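Local coordinates for HicB3 antitoxin (Yersinia pestis, PDB 4P78), which probably neutralises its partner toxin HicA3 by binding it directly, as the antitoxin half of a toxin-antitoxin pair, at residues Phe14-Phe26 / Ile34-Ile46. Numbering follows the deposited sequence.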
ATOM      1  N   PHE A  14      10.026   5.719   9.161  1.00 30.81           N
ATOM      2  CA  PHE A  14       9.145   6.138   8.075  1.00 25.86           C
ATOM      3  C   PHE A  14       8.304   7.355   8.442  1.00 25.05           C
ATOM      4  O   PHE A  14       8.022   7.603   9.612  1.00 23.38           O
ATOM      5  CB  PHE A  14       8.194   5.011   7.672  1.00 32.23           C
ATOM      6  CG  PHE A  14       8.873   3.691   7.433  1.00 38.54           C
ATOM      7  CD1 PHE A  14       9.322   3.353   6.170  1.00 36.72           C
ATOM      8  CD2 PHE A  14       9.046   2.787   8.472  1.00 38.65           C
ATOM      9  CE1 PHE A  14       9.938   2.134   5.945  1.00 40.15           C
ATOM     10  CE2 PHE A  14       9.665   1.571   8.255  1.00 39.39           C
ATOM     11  CZ  PHE A  14      10.108   1.246   6.991  1.00 40.91           C
ATOM     12  N   ASP A  15       7.870   8.093   7.429  1.00 24.44           N
ATOM     13  CA  ASP A  15       6.772   9.031   7.625  1.00 24.30           C
ATOM     14  C   ASP A  15       5.874   9.018   6.400  1.00 22.70           C
ATOM     15  O   ASP A  15       6.167   8.328   5.417  1.00 24.60           O
ATOM     16  CB  ASP A  15       7.296  10.441   7.936  1.00 22.06           C
ATOM     17  CG  ASP A  15       8.176  11.016   6.832  1.00 27.32           C
ATOM     18  OD1 ASP A  15       9.014  11.883   7.150  1.00 27.30           O
ATOM     19  OD2 ASP A  15       8.029  10.639   5.648  1.00 26.46           O
ATOM     20  N   GLY A  16       4.770   9.754   6.461  1.00 20.88           N
ATOM     21  CA  GLY A  16       3.902   9.874   5.313  1.00 20.32           C
ATOM     22  C   GLY A  16       2.619  10.601   5.638  1.00 22.31           C
ATOM     23  O   GLY A  16       2.565  11.373   6.590  1.00 20.58           O
ATOM     24  N   TYR A  17       1.586  10.339   4.846  1.00 21.75           N
ATOM     25  CA  TYR A  17       0.318  11.051   4.971  1.00 24.26           C
ATOM     26  C   TYR A  17      -0.815  10.190   4.430  1.00 22.97           C
ATOM     27  O   TYR A  17      -0.568   9.176   3.766  1.00 20.32           O
ATOM     28  CB  TYR A  17       0.377  12.396   4.225  1.00 20.00           C
ATOM     29  CG  TYR A  17       0.909  12.277   2.806  1.00 21.48           C
ATOM     30  CD1 TYR A  17       0.055  11.978   1.741  1.00 20.98           C
ATOM     31  CD2 TYR A  17       2.266  12.464   2.530  1.00 20.31           C
ATOM     32  CE1 TYR A  17       0.536  11.863   0.443  1.00 21.32           C
ATOM     33  CE2 TYR A  17       2.756  12.341   1.237  1.00 20.08           C
ATOM     34  CZ  TYR A  17       1.887  12.040   0.199  1.00 21.59           C
ATOM     35  OH  TYR A  17       2.369  11.931  -1.086  1.00 21.75           O
ATOM     36  N   PHE A  18      -2.046  10.577   4.749  1.00 20.06           N
ATOM     37  CA  PHE A  18      -3.232   9.987   4.141  1.00 22.87           C
ATOM     38  C   PHE A  18      -3.464  10.664   2.801  1.00 22.48           C
ATOM     39  O   PHE A  18      -3.693  11.874   2.757  1.00 21.63           O
ATOM     40  CB  PHE A  18      -4.468  10.176   5.033  1.00 21.39           C
ATOM     41  CG  PHE A  18      -4.418   9.421   6.346  1.00 24.28           C
ATOM     42  CD1 PHE A  18      -4.971   8.150   6.460  1.00 22.36           C
ATOM     43  CD2 PHE A  18      -3.853   9.995   7.471  1.00 23.00           C
ATOM     44  CE1 PHE A  18      -4.957   7.473   7.663  1.00 21.21           C
ATOM     45  CE2 PHE A  18      -3.831   9.314   8.677  1.00 23.53           C
ATOM     46  CZ  PHE A  18      -4.386   8.053   8.772  1.00 24.67           C
ATOM     47  N   PRO A  19      -3.409   9.903   1.701  1.00 24.38           N
ATOM     48  CA  PRO A  19      -3.637  10.547   0.399  1.00 21.52           C
ATOM     49  C   PRO A  19      -5.060  11.111   0.256  1.00 21.82           C
ATOM     50  O   PRO A  19      -5.271  12.005  -0.550  1.00 25.20           O
ATOM     51  CB  PRO A  19      -3.393   9.404  -0.603  1.00 23.28           C
ATOM     52  CG  PRO A  19      -3.721   8.157   0.173  1.00 23.72           C
ATOM     53  CD  PRO A  19      -3.194   8.450   1.566  1.00 23.02           C
ATOM     54  N   ASP A  20      -6.015  10.608   1.027  1.00 20.89           N
ATOM     55  CA  ASP A  20      -7.376  11.147   0.973  1.00 24.14           C
ATOM     56  C   ASP A  20      -7.607  12.285   1.976  1.00 28.73           C
ATOM     57  O   ASP A  20      -8.676  12.906   1.997  1.00 26.72           O
ATOM     58  CB  ASP A  20      -8.398  10.050   1.232  1.00 22.64           C
ATOM     59  CG  ASP A  20      -8.302   8.924   0.211  1.00 32.00           C
ATOM     60  OD1 ASP A  20      -8.544   9.176  -0.983  1.00 34.37           O
ATOM     61  OD2 ASP A  20      -7.956   7.799   0.609  1.00 30.44           O
ATOM     62  N   ILE A  21      -6.624  12.541   2.824  1.00 22.70           N
ATOM     63  CA  ILE A  21      -6.806  13.556   3.854  1.00 25.46           C
ATOM     64  C   ILE A  21      -5.660  14.555   3.759  1.00 26.20           C
ATOM     65  O   ILE A  21      -4.607  14.360   4.367  1.00 24.68           O
ATOM     66  CB  ILE A  21      -6.888  12.917   5.258  1.00 23.81           C
ATOM     67  CG1 ILE A  21      -7.775  11.663   5.206  1.00 25.06           C
ATOM     68  CG2 ILE A  21      -7.422  13.913   6.280  1.00 24.99           C
ATOM     69  CD1 ILE A  21      -7.953  10.988   6.540  1.00 26.31           C
ATOM     70  N   ASP A  22      -5.867  15.586   2.938  1.00 26.65           N
ATOM     71  CA  ASP A  22      -4.876  16.635   2.722  1.00 29.15           C
ATOM     72  C   ASP A  22      -4.446  17.259   4.035  1.00 26.90           C
ATOM     73  O   ASP A  22      -5.283  17.773   4.776  1.00 25.64           O
ATOM     74  CB  ASP A  22      -5.428  17.744   1.816  1.00 35.61           C
ATOM     75  CG  ASP A  22      -5.409  17.375   0.345  1.00 43.43           C
ATOM     76  OD1 ASP A  22      -4.630  16.480  -0.073  1.00 37.53           O
ATOM     77  OD2 ASP A  22      -6.179  18.008  -0.401  1.00 45.08           O
ATOM     78  N   GLY A  23      -3.145  17.219   4.299  1.00 26.05           N
ATOM     79  CA  GLY A  23      -2.560  17.881   5.453  1.00 23.87           C
ATOM     80  C   GLY A  23      -2.365  16.972   6.648  1.00 22.01           C
ATOM     81  O   GLY A  23      -1.814  17.387   7.672  1.00 21.50           O
ATOM     82  N   CYS A  24      -2.810  15.724   6.542  1.00 20.28           N
ATOM     83  CA  CYS A  24      -2.709  14.831   7.695  1.00 19.82           C
ATOM     84  C   CYS A  24      -1.453  13.968   7.614  1.00 23.67           C
ATOM     85  O   CYS A  24      -1.444  12.945   6.908  1.00 19.83           O
ATOM     86  CB  CYS A  24      -3.950  13.948   7.793  1.00 21.27           C
ATOM     87  SG  CYS A  24      -4.031  12.982   9.321  1.00 25.15           S
ATOM     88  N   PHE A  25      -0.412  14.373   8.347  1.00 20.91           N
ATOM     89  CA  PHE A  25       0.889  13.698   8.315  1.00 22.01           C
ATOM     90  C   PHE A  25       1.162  12.911   9.601  1.00 24.19           C
ATOM     91  O   PHE A  25       0.553  13.155  10.635  1.00 22.55           O
ATOM     92  CB  PHE A  25       2.026  14.711   8.095  1.00 20.55           C
ATOM     93  CG  PHE A  25       1.904  15.517   6.820  1.00 23.52           C
ATOM     94  CD1 PHE A  25       2.441  15.048   5.630  1.00 21.33           C
ATOM     95  CD2 PHE A  25       1.283  16.767   6.825  1.00 22.18           C
ATOM     96  CE1 PHE A  25       2.342  15.798   4.458  1.00 22.75           C
ATOM     97  CE2 PHE A  25       1.186  17.514   5.668  1.00 21.24           C
ATOM     98  CZ  PHE A  25       1.717  17.038   4.485  1.00 20.66           C
ATOM     99  N   PHE A  26       2.099  11.974   9.528  1.00 20.19           N
ATOM    100  CA  PHE A  26       2.394  11.088  10.650  1.00 23.91           C
ATOM    101  C   PHE A  26       3.767  10.487  10.437  1.00 23.35           C
ATOM    102  O   PHE A  26       4.330  10.616   9.352  1.00 22.99           O
ATOM    103  CB  PHE A  26       1.347   9.980  10.770  1.00 23.24           C
ATOM    104  CG  PHE A  26       1.107   9.254   9.474  1.00 25.32           C
ATOM    105  CD1 PHE A  26       1.996   8.296   9.029  1.00 22.18           C
ATOM    106  CD2 PHE A  26       0.016   9.564   8.689  1.00 22.49           C
ATOM    107  CE1 PHE A  26       1.794   7.648   7.823  1.00 28.31           C
ATOM    108  CE2 PHE A  26      -0.198   8.911   7.496  1.00 22.96           C
ATOM    109  CZ  PHE A  26       0.697   7.958   7.060  1.00 22.68           C
ATOM    110  N   ILE A  34       4.093   3.459  13.152  1.00 31.03           N
ATOM    111  CA  ILE A  34       3.553   4.445  12.243  1.00 36.67           C
ATOM    112  C   ILE A  34       2.040   4.235  12.031  1.00 33.48           C
ATOM    113  O   ILE A  34       1.322   5.190  11.741  1.00 27.93           O
ATOM    114  CB  ILE A  34       4.317   4.462  10.893  1.00 36.27           C
ATOM    115  CG1 ILE A  34       4.357   5.908  10.364  1.00 35.86           C
ATOM    116  CG2 ILE A  34       3.698   3.513   9.895  1.00 35.24           C
ATOM    117  CD1 ILE A  34       4.912   6.096   8.954  1.00 31.66           C
ATOM    118  N   SER A  35       1.548   3.008  12.225  1.00 31.10           N
ATOM    119  CA  SER A  35       0.110   2.770  12.171  1.00 30.32           C
ATOM    120  C   SER A  35      -0.593   3.372  13.379  1.00 33.13           C
ATOM    121  O   SER A  35      -1.696   3.914  13.257  1.00 31.32           O
ATOM    122  CB  SER A  35      -0.193   1.282  12.077  1.00 37.07           C
ATOM    123  OG  SER A  35       0.223   0.799  10.811  1.00 43.63           O
ATOM    124  N   LYS A  36       0.047   3.298  14.540  1.00 29.96           N
ATOM    125  CA  LYS A  36      -0.495   3.942  15.723  1.00 32.34           C
ATOM    126  C   LYS A  36      -0.480   5.450  15.557  1.00 29.85           C
ATOM    127  O   LYS A  36      -1.435   6.121  15.926  1.00 31.27           O
ATOM    128  CB  LYS A  36       0.291   3.562  16.977  1.00 33.96           C
ATOM    129  CG  LYS A  36      -0.213   4.248  18.252  1.00 38.94           C
ATOM    130  CD  LYS A  36      -1.685   3.930  18.510  1.00 44.95           C
ATOM    131  CE  LYS A  36      -2.110   4.265  19.945  1.00 50.17           C
ATOM    132  NZ  LYS A  36      -2.735   5.614  20.103  1.00 41.94           N
ATOM    133  N   ASN A  37       0.616   5.976  15.020  1.00 26.66           N
ATOM    134  CA  ASN A  37       0.775   7.415  14.883  1.00 29.68           C
ATOM    135  C   ASN A  37      -0.238   7.970  13.881  1.00 27.72           C
ATOM    136  O   ASN A  37      -0.812   9.047  14.096  1.00 25.43           O
ATOM    137  CB  ASN A  37       2.199   7.759  14.457  1.00 31.48           C
ATOM    138  CG  ASN A  37       2.554   9.226  14.696  1.00 33.28           C
ATOM    139  OD1 ASN A  37       2.445  10.066  13.790  1.00 27.54           O
ATOM    140  ND2 ASN A  37       3.001   9.537  15.912  1.00 33.37           N
ATOM    141  N   ALA A  38      -0.462   7.211  12.805  1.00 25.25           N
ATOM    142  CA  ALA A  38      -1.431   7.567  11.772  1.00 26.51           C
ATOM    143  C   ALA A  38      -2.851   7.663  12.322  1.00 28.05           C
ATOM    144  O   ALA A  38      -3.592   8.586  11.967  1.00 28.14           O
ATOM    145  CB  ALA A  38      -1.387   6.553  10.613  1.00 24.54           C
ATOM    146  N   GLU A  39      -3.246   6.712  13.169  1.00 28.95           N
ATOM    147  CA  GLU A  39      -4.585   6.759  13.766  1.00 31.33           C
ATOM    148  C   GLU A  39      -4.724   8.012  14.623  1.00 30.96           C
ATOM    149  O   GLU A  39      -5.768   8.656  14.638  1.00 31.83           O
ATOM    150  CB  GLU A  39      -4.872   5.542  14.644  1.00 31.72           C
ATOM    151  CG  GLU A  39      -4.676   4.188  14.010  1.00 41.08           C
ATOM    152  CD  GLU A  39      -4.852   3.064  15.028  1.00 49.05           C
ATOM    153  OE1 GLU A  39      -5.696   3.220  15.945  1.00 47.99           O
ATOM    154  OE2 GLU A  39      -4.142   2.039  14.914  1.00 52.58           O
ATOM    155  N   GLU A  40      -3.666   8.307  15.367  1.00 26.58           N
ATOM    156  CA  GLU A  40      -3.625   9.471  16.225  1.00 31.30           C
ATOM    157  C   GLU A  40      -3.724  10.742  15.386  1.00 27.61           C
ATOM    158  O   GLU A  40      -4.477  11.652  15.725  1.00 27.89           O
ATOM    159  CB  GLU A  40      -2.340   9.483  17.069  1.00 30.03           C
ATOM    160  CG  GLU A  40      -2.297   8.421  18.176  1.00 38.35           C
ATOM    161  CD  GLU A  40      -0.935   8.339  18.874  1.00 48.42           C
ATOM    162  OE1 GLU A  40       0.061   8.815  18.293  1.00 40.87           O
ATOM    163  OE2 GLU A  40      -0.864   7.786  19.996  1.00 52.22           O
ATOM    164  N   ALA A  41      -2.943  10.797  14.307  1.00 26.37           N
ATOM    165  CA  ALA A  41      -2.938  11.950  13.409  1.00 25.40           C
ATOM    166  C   ALA A  41      -4.337  12.158  12.832  1.00 23.55           C
ATOM    167  O   ALA A  41      -4.856  13.264  12.828  1.00 25.37           O
ATOM    168  CB  ALA A  41      -1.911  11.759  12.286  1.00 21.86           C
ATOM    169  N   PHE A  42      -4.942  11.065  12.382  1.00 26.85           N
ATOM    170  CA  PHE A  42      -6.298  11.076  11.850  1.00 24.20           C
ATOM    171  C   PHE A  42      -7.298  11.730  12.804  1.00 28.12           C
ATOM    172  O   PHE A  42      -8.080  12.604  12.403  1.00 26.15           O
ATOM    173  CB  PHE A  42      -6.740   9.642  11.540  1.00 26.36           C
ATOM    174  CG  PHE A  42      -8.136   9.529  10.976  1.00 28.84           C
ATOM    175  CD1 PHE A  42      -8.338   9.413   9.610  1.00 28.54           C
ATOM    176  CD2 PHE A  42      -9.246   9.503  11.813  1.00 30.15           C
ATOM    177  CE1 PHE A  42      -9.619   9.283   9.090  1.00 34.67           C
ATOM    178  CE2 PHE A  42     -10.530   9.381  11.295  1.00 31.23           C
ATOM    179  CZ  PHE A  42     -10.713   9.271   9.935  1.00 31.20           C
ATOM    180  N   ALA A  43      -7.293  11.288  14.060  1.00 28.11           N
ATOM    181  CA  ALA A  43      -8.292  11.760  15.018  1.00 29.99           C
ATOM    182  C   ALA A  43      -8.106  13.249  15.296  1.00 31.26           C
ATOM    183  O   ALA A  43      -9.056  14.024  15.257  1.00 27.91           O
ATOM    184  CB  ALA A  43      -8.217  10.963  16.300  1.00 32.70           C
ATOM    185  N   VAL A  44      -6.865  13.643  15.551  1.00 29.35           N
ATOM    186  CA  VAL A  44      -6.545  15.040  15.817  1.00 27.74           C
ATOM    187  C   VAL A  44      -6.925  15.932  14.626  1.00 23.43           C
ATOM    188  O   VAL A  44      -7.434  17.041  14.797  1.00 24.53           O
ATOM    189  CB  VAL A  44      -5.038  15.176  16.164  1.00 30.52           C
ATOM    190  CG1 VAL A  44      -4.608  16.603  16.195  1.00 29.50           C
ATOM    191  CG2 VAL A  44      -4.772  14.534  17.510  1.00 34.03           C
ATOM    192  N   HIS A  45      -6.725  15.411  13.422  1.00 23.65           N
ATOM    193  CA  HIS A  45      -6.923  16.179  12.200  1.00 23.94           C
ATOM    194  C   HIS A  45      -8.406  16.364  11.855  1.00 24.43           C
ATOM    195  O   HIS A  45      -8.833  17.453  11.478  1.00 23.95           O
ATOM    196  CB  HIS A  45      -6.177  15.497  11.042  1.00 24.13           C
ATOM    197  CG  HIS A  45      -6.232  16.254   9.750  1.00 23.01           C
ATOM    198  ND1 HIS A  45      -5.263  17.159   9.375  1.00 22.18           N
ATOM    199  CD2 HIS A  45      -7.145  16.243   8.748  1.00 24.69           C
ATOM    200  CE1 HIS A  45      -5.567  17.664   8.191  1.00 22.61           C
ATOM    201  NE2 HIS A  45      -6.710  17.130   7.792  1.00 23.42           N
ATOM    202  N   ILE A  46      -9.186  15.296  11.985  1.00 25.29           N
ATOM    203  CA  ILE A  46     -10.617  15.356  11.714  1.00 27.06           C
ATOM    204  C   ILE A  46     -11.310  16.332  12.670  1.00 26.12           C
ATOM    205  O   ILE A  46     -12.154  17.127  12.267  1.00 24.16           O
ATOM    206  CB  ILE A  46     -11.280  13.948  11.833  1.00 26.06           C
ATOM    207  CG1 ILE A  46     -10.753  13.022  10.739  1.00 29.57           C
ATOM    208  CG2 ILE A  46     -12.772  14.057  11.733  1.00 26.79           C
ATOM    209  CD1 ILE A  46     -10.849  13.598   9.353  1.00 28.55           C
TER
HETATM  210  O   HOH W   1      -8.191  17.296   4.892  1.00 35.82           O
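In this HicB-like domain, helix 31-52 packs along one face of an antiparallel sheet, and Phe26, on the outermost strand 25-28, packs its ring beneath Ala38. The methyl CB of Ala38 sits over the ring centre, a CH-pi contact of 3.9 Å from CB to the Phe26 centroid, while Gly16 O covers the opposite face. So small a residue as alanine lets the helix settle this closely on a flat ring. Ile34 takes the rim: its CG1 lies 3.6 Å from Phe26 CD1, and its CD1 reaches on to Phe14 CB. A chi1 of 51° places CG of Phe26 between the backbone N and carbonyl carbon, and the ring lies between Ala38 and the neighbouring strand 14-17.

Further along, Phe18 presents its CZ edge to the helix backbone, 3.3 Å from Ala38 O, and receives the edge of Phe42 on its face, a T-shaped pair with centroids 5.8 Å apart and planes at 63°. Ile21 CD1 adds a methyl 3.5 Å from Phe42 CD1. Strand 14-17 and helix segment 34-46 run in nearly the same direction, at 31°, and the 18-24 connection, two consecutive beta turns, follows the helix as far as His45. There Cys24 CB stands over the imidazole centre, 3.8 Å from the centroid, while its slender SG, anti to the backbone N, fits against Ala41 CB. Gly23, whose positive phi suits glycine, leaves room for His45 CE1. A water in the plane of the imidazole bridges His45 NE2 and Asp22 O, donating to the carbonyl. At the toxin interface, His45 ND1 is hydrogen-bonded to Thr41 of the HicA3 chain; Asn37, whose OD1 also binds Ala27 N, reaches His28 and Asn24 of that chain.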